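Local coordinates for protein ATP-dependent RNA helicase HrpB (PDB 6EUD) that hydrolyses ATP to ADP and phosphate as a bacterial DEAH/RHA-type RNA helicase that binds single-stranded RNA, at residues 430-433 against 434-437; 462-466 against 467-471; 504-507 against 508-512; 556-559 against 560-563. All coordinates share one frame; numbering follows the deposited sequence.

Overall arrangement
Following the chain from its N terminus, interaction 1 closes the short loop between helix 421-429 and helix 433-447, and interaction 2 does the same between helix 457-462 and helix 466-479. These two lie about 17 Å apart between centres, and A436 of the first packs against helix 466-479, on which the second is built. Interaction 3 turns strand 503-506 into strand 512-515, and interaction 4 leads from strand 554-556 of the same sheet into helix 559-565; their centres are about 16 Å apart. All four are local and run in series, none nesting or crossing. Three start helices and one closes a hairpin; V557 and L562 of interaction 4 also pack on helix 491-498.

Interaction 1 (430-433 against 434-437); sequences AKND and DEAA
E435 turns its carboxylate back along the chain, where OE1 accepts the backbone N of K431 at 2.7 Å in a nearly straight bond (168°). The oxygen is approached on its anti side, with the donor well out of the carboxylate plane. The packed part of the contact lies next to this bond: A430 CB presses on the first turn, 3.4 Å from A436 N and 3.7 Å from E435 CB. Beyond it A436 meets L476 and L479 of helix 466-479. N432 is the N-cap of helix 433-447. With its CG held between the backbone N and the carbonyl carbon (chi1 55°), OD1 swings over the helix start, accepting E435 N at 2.9 Å and, more weakly, D434 N at 3.0 Å. E435 therefore gives its N-H to the cap, while its carboxylate holds the N of K431, the residue just before N432. Were E435 an alanine, K431 N would probably lose its acceptor and the loop before the cap would be freer to shift. D434, by contrast, is held through OD1 by the backbone N of E485. The other side is looser. The K431 chain starts alongside E435, CB 3.5 Å from OE1, but its end runs away from the helix into an exposed position. D433 is likewise exposed, while its carbonyl O receives A437 N at 3.0 Å.

Interaction 2 (462-466 against 467-471); sequences SRNQP and AWQQR
The helix 466-479 opens with two regular backbone bonds, Q469 N to Q465 O at 3.0 Å and Q470 N to P466 O at 3.0 Å. Q465 is thus the N-cap and P466 the first residue of the first turn, a place where a proline, lacking an N-H, costs the helix no bond. The side chain of Q465 is spent on an aromatic ring: its primary amide lies over one face of the W468 indole, the two planes only 18° apart, in an amide-ring stack. CG sits anti to the backbone N (chi1 162°) and the chain beyond is extended, which carries the amide across the ring. Its parts are spread over both rings of the indole. OE1 lies above the six-membered ring, 3.4 Å from W468 CZ3, and NE2 lies on the pyrrole side, 3.7 Å from W468 NE1. Nearer the backbone, Q465 CB touches W468 CE3 at 3.5 Å. The indole is buried, and its rotation is further set by the bond from NE1 to the carbonyl O of E448 and by packing on I445 of helix 433-447. About one turn further on, R471 reaches the same helix through a salt bridge to E447. At the edge of the indole, near its plane, the backbone-proximal part of R463 comes in, CB lying 4.3 Å from W468 CZ3.

Interaction 3 (504-507 against 508-512); sequences ARRR and GQDGR
R506 and D510 face each other across the turn, R506 NH1 lying 3.0 Å from D510 OD1. The oxygen sits over one face of the guanidinium, and the carboxylate plane stands 89° to it, so this salt bridge rests on charge alone, without an N-H aimed at the oxygen. The chain of R506 leaves extended and then bends at chi3 (75°), which folds the guanidinium over the loop and sets the carbonyl carbon of Q509 at its edge. On the other strand, R512 O is gripped by R507 N at 2.7 Å and 166°, and R506 CA adds a CA-H...O contact to the same oxygen at 3.4 Å. R507 O in turn lies above the centre of the R512 guanidinium, 3.7 Å from CZ, and takes a weak bond from Q509 N at 3.0 Å. Further out, D510 OD2 forms a salt bridge with R531, which fixes the carboxylate that faces R506, and R507 NE bonds to the side chain of Q514 on the partner strand 512-515. G508 has positive phi, and a CB at this position would clash with R507 O. Q509 to R512 make a type II turn closed by R512 N to Q509 O at 3.1 Å, with G511 at its third position. Together these make the tip of a beta hairpin joining strands 503-506 and 512-515, in a small curled sheet consistent with the OB-fold domain of DEAH/RHA helicases.

Interaction 4 (556-559 against 560-563); sequences LVDI and DELV
The carboxylate of D558 receives E561 N close to its plane, through the anti lone pair of OD2 (3.2 Å, 157°). To one side of that plane lies E561 CG, 3.1 Å from OD2; D560 N approaches from the other side in a weak bond to the same oxygen. D558 is the N-cap of helix 559-565, its CG set anti to the backbone N (chi1 -176°), which brings OD2 over the first turn. OD2 also comes within 3.8 Å of D560 OD2, a like-charge crowding that the N-H groups of the helix start would probably ease. The E561 carboxylate is turned 53° from that of D558. Next to the cap along the chain, V557 and L562 form a hydrophobic staple, the residue before the N-cap touching the fourth residue of the helix. The I559 side chain crosses that of V563 at a slant, CD1 3.9 Å from V563 CG2, and both meet I593, while I559 also touches W534. With an alanine in place of I559, V563 CG2 would probably lose the CD1 that packs on it, opening a gap where I559 meets W534 and I593. The staple itself closes through V557 CG2 and L562 CD2, 4.2 Å apart.

Interaction 1 (430-433 against 434-437)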
loop_
_atom_site.group_PDB
_atom_site.type_symbol
_atom_site.label_atom_id
_atom_site.label_comp_id
_atom_site.label_asym_id
_atom_site.label_seq_id
_atom_site.Cartn_x
_atom_site.Cartn_y
_atom_site.Cartn_z
ATOM N N ALA A 430 -24.444 15.159 -2.754
ATOM C CA ALA A 430 -25.655 15.780 -2.237
ATOM C C ALA A 430 -26.377 16.537 -3.360
ATOM O O ALA A 430 -25.765 17.328 -4.073
ATOM C CB ALA A 430 -25.322 16.711 -1.074
ATOM N N LYS A 431 -27.675 16.284 -3.524
ATOM C CA LYS A 431 -28.442 16.849 -4.646
ATOM C C LYS A 431 -29.107 18.173 -4.294
ATOM O O LYS A 431 -29.522 18.905 -5.175
ATOM C CB LYS A 431 -29.511 15.865 -5.122
ATOM C CG LYS A 431 -28.970 14.655 -5.864
ATOM C CD LYS A 431 -28.363 15.066 -7.187
ATOM C CE LYS A 431 -27.891 13.865 -8.001
ATOM N NZ LYS A 431 -27.383 14.264 -9.351
ATOM N N ASN A 432 -29.213 18.470 -3.005
ATOM C CA ASN A 432 -29.728 19.755 -2.546
ATOM C C ASN A 432 -29.060 20.158 -1.227
ATOM O O ASN A 432 -28.261 19.402 -0.656
ATOM C CB ASN A 432 -31.242 19.702 -2.356
ATOM C CG ASN A 432 -31.646 18.590 -1.440
ATOM O OD1 ASN A 432 -31.316 18.613 -0.254
ATOM N ND2 ASN A 432 -32.349 17.595 -1.977
ATOM N N ASP A 433 -29.420 21.336 -0.739
ATOM C CA ASP A 433 -28.752 21.913 0.405
ATOM C C ASP A 433 -29.070 21.183 1.711
ATOM O O ASP A 433 -28.291 21.240 2.651
ATOM C CB ASP A 433 -29.095 23.399 0.500
ATOM C CG ASP A 433 -28.643 24.178 -0.739
ATOM O OD1 ASP A 433 -27.878 23.604 -1.558
ATOM O OD2 ASP A 433 -29.039 25.360 -0.897
ATOM N N ASP A 434 -30.179 20.454 1.757
ATOM C CA ASP A 434 -30.514 19.667 2.942
ATOM C C ASP A 434 -29.671 18.394 2.979
ATOM O O ASP A 434 -29.144 18.009 4.023
ATOM C CB ASP A 434 -32.019 19.345 2.970
ATOM C CG ASP A 434 -32.884 20.583 3.310
ATOM O OD1 ASP A 434 -32.336 21.625 3.735
ATOM O OD2 ASP A 434 -34.123 20.518 3.170
ATOM N N GLU A 435 -29.528 17.751 1.825
ATOM C CA GLU A 435 -28.603 16.630 1.689
ATOM C C GLU A 435 -27.186 17.108 1.945
ATOM O O GLU A 435 -26.383 16.390 2.537
ATOM C CB GLU A 435 -28.699 15.984 0.304
ATOM C CG GLU A 435 -29.945 15.121 0.120
ATOM C CD GLU A 435 -29.982 14.356 -1.198
ATOM O OE1 GLU A 435 -29.023 14.454 -1.997
ATOM O OE2 GLU A 435 -30.997 13.663 -1.441
ATOM N N ALA A 436 -26.882 18.329 1.514
ATOM C CA ALA A 436 -25.551 18.878 1.751
ATOM C C ALA A 436 -25.252 18.980 3.254
ATOM O O ALA A 436 -24.223 18.458 3.714
ATOM C CB ALA A 436 -25.399 20.225 1.083
ATOM N N ALA A 437 -26.138 19.646 4.006
ATOM C CA ALA A 437 -25.950 19.823 5.447
ATOM C C ALA A 437 -25.864 18.463 6.160
ATOM O O ALA A 437 -25.096 18.288 7.107
ATOM C CB ALA A 437 -27.075 20.660 6.037
#

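Interaction 2 (462-466 against 467-471)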
loop_
_atom_site.group_PDB
_atom_site.type_symbol
_atom_site.label_atom_id
_atom_site.label_comp_id
_atom_site.label_asym_id
_atom_site.label_seq_id
_atom_site.Cartn_x
_atom_site.Cartn_y
_atom_site.Cartn_z
ATOM N N SER A 462 -27.378 12.881 15.736
ATOM C CA SER A 462 -28.380 13.643 16.464
ATOM C C SER A 462 -27.734 14.520 17.535
ATOM O O SER A 462 -28.388 15.398 18.076
ATOM C CB SER A 462 -29.396 12.721 17.126
ATOM O OG SER A 462 -28.813 12.156 18.291
ATOM N N ARG A 463 -26.470 14.279 17.864
ATOM C CA ARG A 463 -25.805 15.107 18.867
ATOM C C ARG A 463 -25.400 16.400 18.221
ATOM O O ARG A 463 -25.041 16.414 17.053
ATOM C CB ARG A 463 -24.586 14.423 19.457
ATOM C CG ARG A 463 -24.875 13.061 20.003
ATOM C CD ARG A 463 -23.748 12.620 20.884
ATOM N NE ARG A 463 -23.945 11.254 21.335
ATOM C CZ ARG A 463 -24.791 10.907 22.298
ATOM N NH1 ARG A 463 -25.527 11.826 22.915
ATOM N NH2 ARG A 463 -24.897 9.633 22.642
ATOM N N ASN A 464 -25.473 17.501 18.955
ATOM C CA ASN A 464 -25.176 18.776 18.340
ATOM C C ASN A 464 -23.875 19.307 18.947
ATOM O O ASN A 464 -23.819 20.380 19.524
ATOM C CB ASN A 464 -26.368 19.726 18.512
ATOM C CG ASN A 464 -26.237 20.952 17.680
ATOM O OD1 ASN A 464 -25.280 21.064 16.942
ATOM N ND2 ASN A 464 -27.176 21.886 17.794
ATOM N N GLN A 465 -22.833 18.489 18.841
ATOM C CA GLN A 465 -21.519 18.841 19.352
ATOM C C GLN A 465 -20.951 20.031 18.585
ATOM O O GLN A 465 -20.955 20.040 17.362
ATOM C CB GLN A 465 -20.587 17.636 19.264
ATOM C CG GLN A 465 -19.121 17.944 19.361
ATOM C CD GLN A 465 -18.279 16.687 19.249
ATOM O OE1 GLN A 465 -18.738 15.568 19.524
ATOM N NE2 GLN A 465 -17.042 16.862 18.818
ATOM N N PRO A 466 -20.487 21.055 19.309
ATOM C CA PRO A 466 -20.034 22.323 18.727
ATOM C C PRO A 466 -18.824 22.207 17.799
ATOM O O PRO A 466 -18.782 22.947 16.817
ATOM C CB PRO A 466 -19.701 23.171 19.957
ATOM C CG PRO A 466 -19.573 22.197 21.082
ATOM C CD PRO A 466 -20.517 21.105 20.780
ATOM N N ALA A 467 -17.874 21.314 18.067
ATOM C CA ALA A 467 -16.713 21.196 17.171
ATOM C C ALA A 467 -17.098 20.551 15.822
ATOM O O ALA A 467 -16.615 20.955 14.766
ATOM C CB ALA A 467 -15.581 20.408 17.840
ATOM N N TRP A 468 -17.967 19.549 15.867
ATOM C CA TRP A 468 -18.540 18.978 14.655
ATOM C C TRP A 468 -19.294 20.024 13.853
ATOM O O TRP A 468 -19.176 20.091 12.628
ATOM C CB TRP A 468 -19.494 17.836 14.993
ATOM C CG TRP A 468 -18.813 16.581 15.366
ATOM C CD1 TRP A 468 -17.528 16.234 15.093
ATOM C CD2 TRP A 468 -19.381 15.495 16.101
ATOM N NE1 TRP A 468 -17.255 14.986 15.605
ATOM C CE2 TRP A 468 -18.381 14.513 16.229
ATOM C CE3 TRP A 468 -20.648 15.258 16.652
ATOM C CZ2 TRP A 468 -18.608 13.299 16.891
ATOM C CZ3 TRP A 468 -20.872 14.057 17.308
ATOM C CH2 TRP A 468 -19.858 13.095 17.425
ATOM N N GLN A 469 -20.104 20.813 14.553
ATOM C CA GLN A 469 -20.822 21.906 13.912
ATOM C C GLN A 469 -19.874 22.857 13.200
ATOM O O GLN A 469 -20.110 23.204 12.046
ATOM C CB GLN A 469 -21.690 22.651 14.918
ATOM C CG GLN A 469 -22.699 23.542 14.264
ATOM C CD GLN A 469 -23.955 23.720 15.076
ATOM O OE1 GLN A 469 -24.861 22.932 14.978
ATOM N NE2 GLN A 469 -23.990 24.728 15.916
ATOM N N GLN A 470 -18.769 23.202 13.851
ATOM C CA GLN A 470 -17.787 24.095 13.263
ATOM C C GLN A 470 -17.233 23.509 11.977
ATOM O O GLN A 470 -17.148 24.191 10.948
ATOM C CB GLN A 470 -16.656 24.371 14.248
ATOM C CG GLN A 470 -15.659 25.376 13.730
ATOM C CD GLN A 470 -14.539 25.649 14.714
ATOM O OE1 GLN A 470 -13.791 24.746 15.102
ATOM N NE2 GLN A 470 -14.427 26.904 15.139
ATOM N N ARG A 471 -16.877 22.232 12.029
ATOM C CA ARG A 471 -16.309 21.573 10.866
ATOM C C ARG A 471 -17.319 21.508 9.728
ATOM O O ARG A 471 -16.961 21.720 8.568
ATOM C CB ARG A 471 -15.826 20.180 11.234
ATOM C CG ARG A 471 -15.275 19.409 10.077
ATOM C CD ARG A 471 -14.107 20.122 9.416
ATOM N NE ARG A 471 -13.443 19.200 8.492
ATOM C CZ ARG A 471 -12.581 19.566 7.547
ATOM N NH1 ARG A 471 -12.296 20.852 7.358
ATOM N NH2 ARG A 471 -12.031 18.646 6.767
#

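Interaction 3 (504-507 against 508-512)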
loop_
_atom_site.group_PDB
_atom_site.type_symbol
_atom_site.label_atom_id
_atom_site.label_comp_id
_atom_site.label_asym_id
_atom_site.label_seq_id
_atom_site.Cartn_x
_atom_site.Cartn_y
_atom_site.Cartn_z
ATOM N N ALA A 504 -23.181 -3.786 5.092
ATOM C CA ALA A 504 -23.018 -5.020 5.859
ATOM C C ALA A 504 -24.312 -5.816 5.997
ATOM O O ALA A 504 -25.373 -5.262 6.301
ATOM C CB ALA A 504 -22.471 -4.703 7.208
ATOM N N ARG A 505 -24.224 -7.121 5.763
ATOM C CA ARG A 505 -25.372 -8.000 5.952
ATOM C C ARG A 505 -25.066 -9.014 7.045
ATOM O O ARG A 505 -23.928 -9.491 7.175
ATOM C CB ARG A 505 -25.744 -8.704 4.657
ATOM C CG ARG A 505 -26.860 -9.719 4.813
ATOM C CD ARG A 505 -26.937 -10.633 3.609
ATOM N NE ARG A 505 -27.780 -11.790 3.879
ATOM C CZ ARG A 505 -29.071 -11.865 3.578
ATOM N NH1 ARG A 505 -29.676 -10.855 2.967
ATOM N NH2 ARG A 505 -29.750 -12.962 3.874
ATOM N N ARG A 506 -26.079 -9.308 7.856
ATOM C CA ARG A 506 -25.926 -10.269 8.942
ATOM C C ARG A 506 -25.753 -11.657 8.348
ATOM O O ARG A 506 -26.423 -12.021 7.376
ATOM C CB ARG A 506 -27.127 -10.231 9.896
ATOM C CG ARG A 506 -26.892 -11.003 11.196
ATOM C CD ARG A 506 -28.112 -11.002 12.117
ATOM N NE ARG A 506 -29.157 -11.904 11.649
ATOM C CZ ARG A 506 -29.243 -13.191 11.983
ATOM N NH1 ARG A 506 -28.339 -13.740 12.789
ATOM N NH2 ARG A 506 -30.235 -13.932 11.506
ATOM N N ARG A 507 -24.836 -12.422 8.924
ATOM C CA ARG A 507 -24.556 -13.758 8.420
ATOM C C ARG A 507 -24.716 -14.844 9.480
ATOM O O ARG A 507 -23.744 -15.207 10.158
ATOM C CB ARG A 507 -23.152 -13.808 7.820
ATOM C CG ARG A 507 -23.111 -13.273 6.409
ATOM C CD ARG A 507 -22.122 -14.061 5.581
ATOM N NE ARG A 507 -22.409 -13.972 4.152
ATOM C CZ ARG A 507 -23.273 -14.753 3.512
ATOM N NH1 ARG A 507 -23.946 -15.688 4.171
ATOM N NH2 ARG A 507 -23.462 -14.596 2.207
ATOM N N GLY A 508 -25.942 -15.350 9.610
ATOM C CA GLY A 508 -26.223 -16.519 10.426
ATOM C C GLY A 508 -26.367 -16.329 11.930
ATOM O O GLY A 508 -27.240 -16.936 12.547
ATOM N N GLN A 509 -25.501 -15.514 12.525
ATOM C CA GLN A 509 -25.557 -15.231 13.957
ATOM C C GLN A 509 -25.546 -13.728 14.220
ATOM O O GLN A 509 -24.939 -12.969 13.474
ATOM C CB GLN A 509 -24.392 -15.898 14.693
ATOM C CG GLN A 509 -24.570 -15.941 16.203
ATOM C CD GLN A 509 -24.458 -17.349 16.757
ATOM O OE1 GLN A 509 -23.993 -18.257 16.071
ATOM N NE2 GLN A 509 -24.897 -17.542 17.999
ATOM N N ASP A 510 -26.225 -13.307 15.283
ATOM C CA ASP A 510 -26.288 -11.896 15.647
ATOM C C ASP A 510 -24.919 -11.340 16.011
ATOM O O ASP A 510 -24.218 -11.872 16.872
ATOM C CB ASP A 510 -27.272 -11.689 16.799
ATOM C CG ASP A 510 -28.713 -11.645 16.328
ATOM O OD1 ASP A 510 -28.960 -11.915 15.133
ATOM O OD2 ASP A 510 -29.598 -11.346 17.156
ATOM N N GLY A 511 -24.542 -10.262 15.332
ATOM C CA GLY A 511 -23.231 -9.666 15.503
ATOM C C GLY A 511 -22.264 -9.976 14.371
ATOM O O GLY A 511 -21.297 -9.243 14.174
ATOM N N ARG A 512 -22.504 -11.066 13.641
ATOM C CA ARG A 512 -21.629 -11.444 12.534
ATOM C C ARG A 512 -22.152 -10.908 11.215
ATOM O O ARG A 512 -23.264 -11.243 10.776
ATOM C CB ARG A 512 -21.450 -12.965 12.421
ATOM C CG ARG A 512 -19.987 -13.375 12.226
ATOM C CD ARG A 512 -19.831 -14.804 11.731
ATOM N NE ARG A 512 -20.654 -15.739 12.487
ATOM C CZ ARG A 512 -21.045 -16.925 12.036
ATOM N NH1 ARG A 512 -20.683 -17.332 10.827
ATOM N NH2 ARG A 512 -21.795 -17.705 12.800
#

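Interaction 4 (556-559 against 560-563)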
loop_
_atom_site.group_PDB
_atom_site.type_symbol
_atom_site.label_atom_id
_atom_site.label_comp_id
_atom_site.label_asym_id
_atom_site.label_seq_id
_atom_site.Cartn_x
_atom_site.Cartn_y
_atom_site.Cartn_z
ATOM N N LEU A 556 -28.164 1.789 10.399
ATOM C CA LEU A 556 -29.101 0.753 10.004
ATOM C C LEU A 556 -29.863 1.225 8.786
ATOM O O LEU A 556 -30.256 2.385 8.692
ATOM C CB LEU A 556 -30.057 0.384 11.144
ATOM C CG LEU A 556 -31.240 1.277 11.502
ATOM C CD1 LEU A 556 -32.493 0.882 10.738
ATOM C CD2 LEU A 556 -31.501 1.212 13.012
ATOM N N VAL A 557 -30.041 0.318 7.837
ATOM C CA VAL A 557 -30.725 0.620 6.596
ATOM C C VAL A 557 -31.772 -0.442 6.306
ATOM O O VAL A 557 -31.558 -1.630 6.549
ATOM C CB VAL A 557 -29.743 0.707 5.414
ATOM C CG1 VAL A 557 -28.775 1.857 5.619
ATOM C CG2 VAL A 557 -28.985 -0.585 5.257
ATOM N N ASP A 558 -32.922 -0.007 5.817
ATOM C CA ASP A 558 -33.866 -0.934 5.227
ATOM C C ASP A 558 -33.367 -1.194 3.808
ATOM O O ASP A 558 -33.326 -0.285 2.976
ATOM C CB ASP A 558 -35.284 -0.363 5.253
ATOM C CG ASP A 558 -36.317 -1.344 4.741
ATOM O OD1 ASP A 558 -37.050 -1.932 5.571
ATOM O OD2 ASP A 558 -36.398 -1.525 3.510
ATOM N N ILE A 559 -32.952 -2.426 3.544
ATOM C CA ILE A 559 -32.235 -2.714 2.314
ATOM C C ILE A 559 -33.124 -2.521 1.103
ATOM O O ILE A 559 -32.642 -2.166 0.028
ATOM C CB ILE A 559 -31.646 -4.157 2.312
ATOM C CG1 ILE A 559 -30.684 -4.355 1.137
ATOM C CG2 ILE A 559 -32.757 -5.216 2.332
ATOM C CD1 ILE A 559 -29.550 -3.372 1.099
ATOM N N ASP A 560 -34.423 -2.730 1.285
ATOM C CA ASP A 560 -35.382 -2.604 0.192
ATOM C C ASP A 560 -35.506 -1.152 -0.267
ATOM O O ASP A 560 -35.580 -0.876 -1.468
ATOM C CB ASP A 560 -36.743 -3.156 0.618
ATOM C CG ASP A 560 -36.695 -4.642 0.926
ATOM O OD1 ASP A 560 -36.548 -5.445 -0.025
ATOM O OD2 ASP A 560 -36.785 -5.002 2.120
ATOM N N GLU A 561 -35.523 -0.235 0.694
ATOM C CA GLU A 561 -35.511 1.184 0.394
ATOM C C GLU A 561 -34.232 1.579 -0.300
ATOM O O GLU A 561 -34.250 2.326 -1.272
ATOM C CB GLU A 561 -35.645 1.996 1.664
ATOM C CG GLU A 561 -36.565 1.394 2.639
ATOM C CD GLU A 561 -37.274 2.431 3.451
ATOM O OE1 GLU A 561 -36.698 3.522 3.649
ATOM O OE2 GLU A 561 -38.397 2.144 3.903
ATOM N N LEU A 562 -33.116 1.089 0.226
ATOM C CA LEU A 562 -31.806 1.521 -0.237
ATOM C C LEU A 562 -31.572 1.103 -1.672
ATOM O O LEU A 562 -31.116 1.895 -2.494
ATOM C CB LEU A 562 -30.705 0.959 0.660
ATOM C CG LEU A 562 -29.322 1.582 0.472
ATOM C CD1 LEU A 562 -29.371 3.089 0.710
ATOM C CD2 LEU A 562 -28.316 0.912 1.394
ATOM N N VAL A 563 -31.896 -0.147 -1.967
ATOM C CA VAL A 563 -31.729 -0.688 -3.309
ATOM C C VAL A 563 -32.677 0.017 -4.276
ATOM O O VAL A 563 -32.359 0.236 -5.447
ATOM C CB VAL A 563 -31.990 -2.209 -3.325
ATOM C CG1 VAL A 563 -32.083 -2.718 -4.746
ATOM C CG2 VAL A 563 -30.916 -2.928 -2.535
#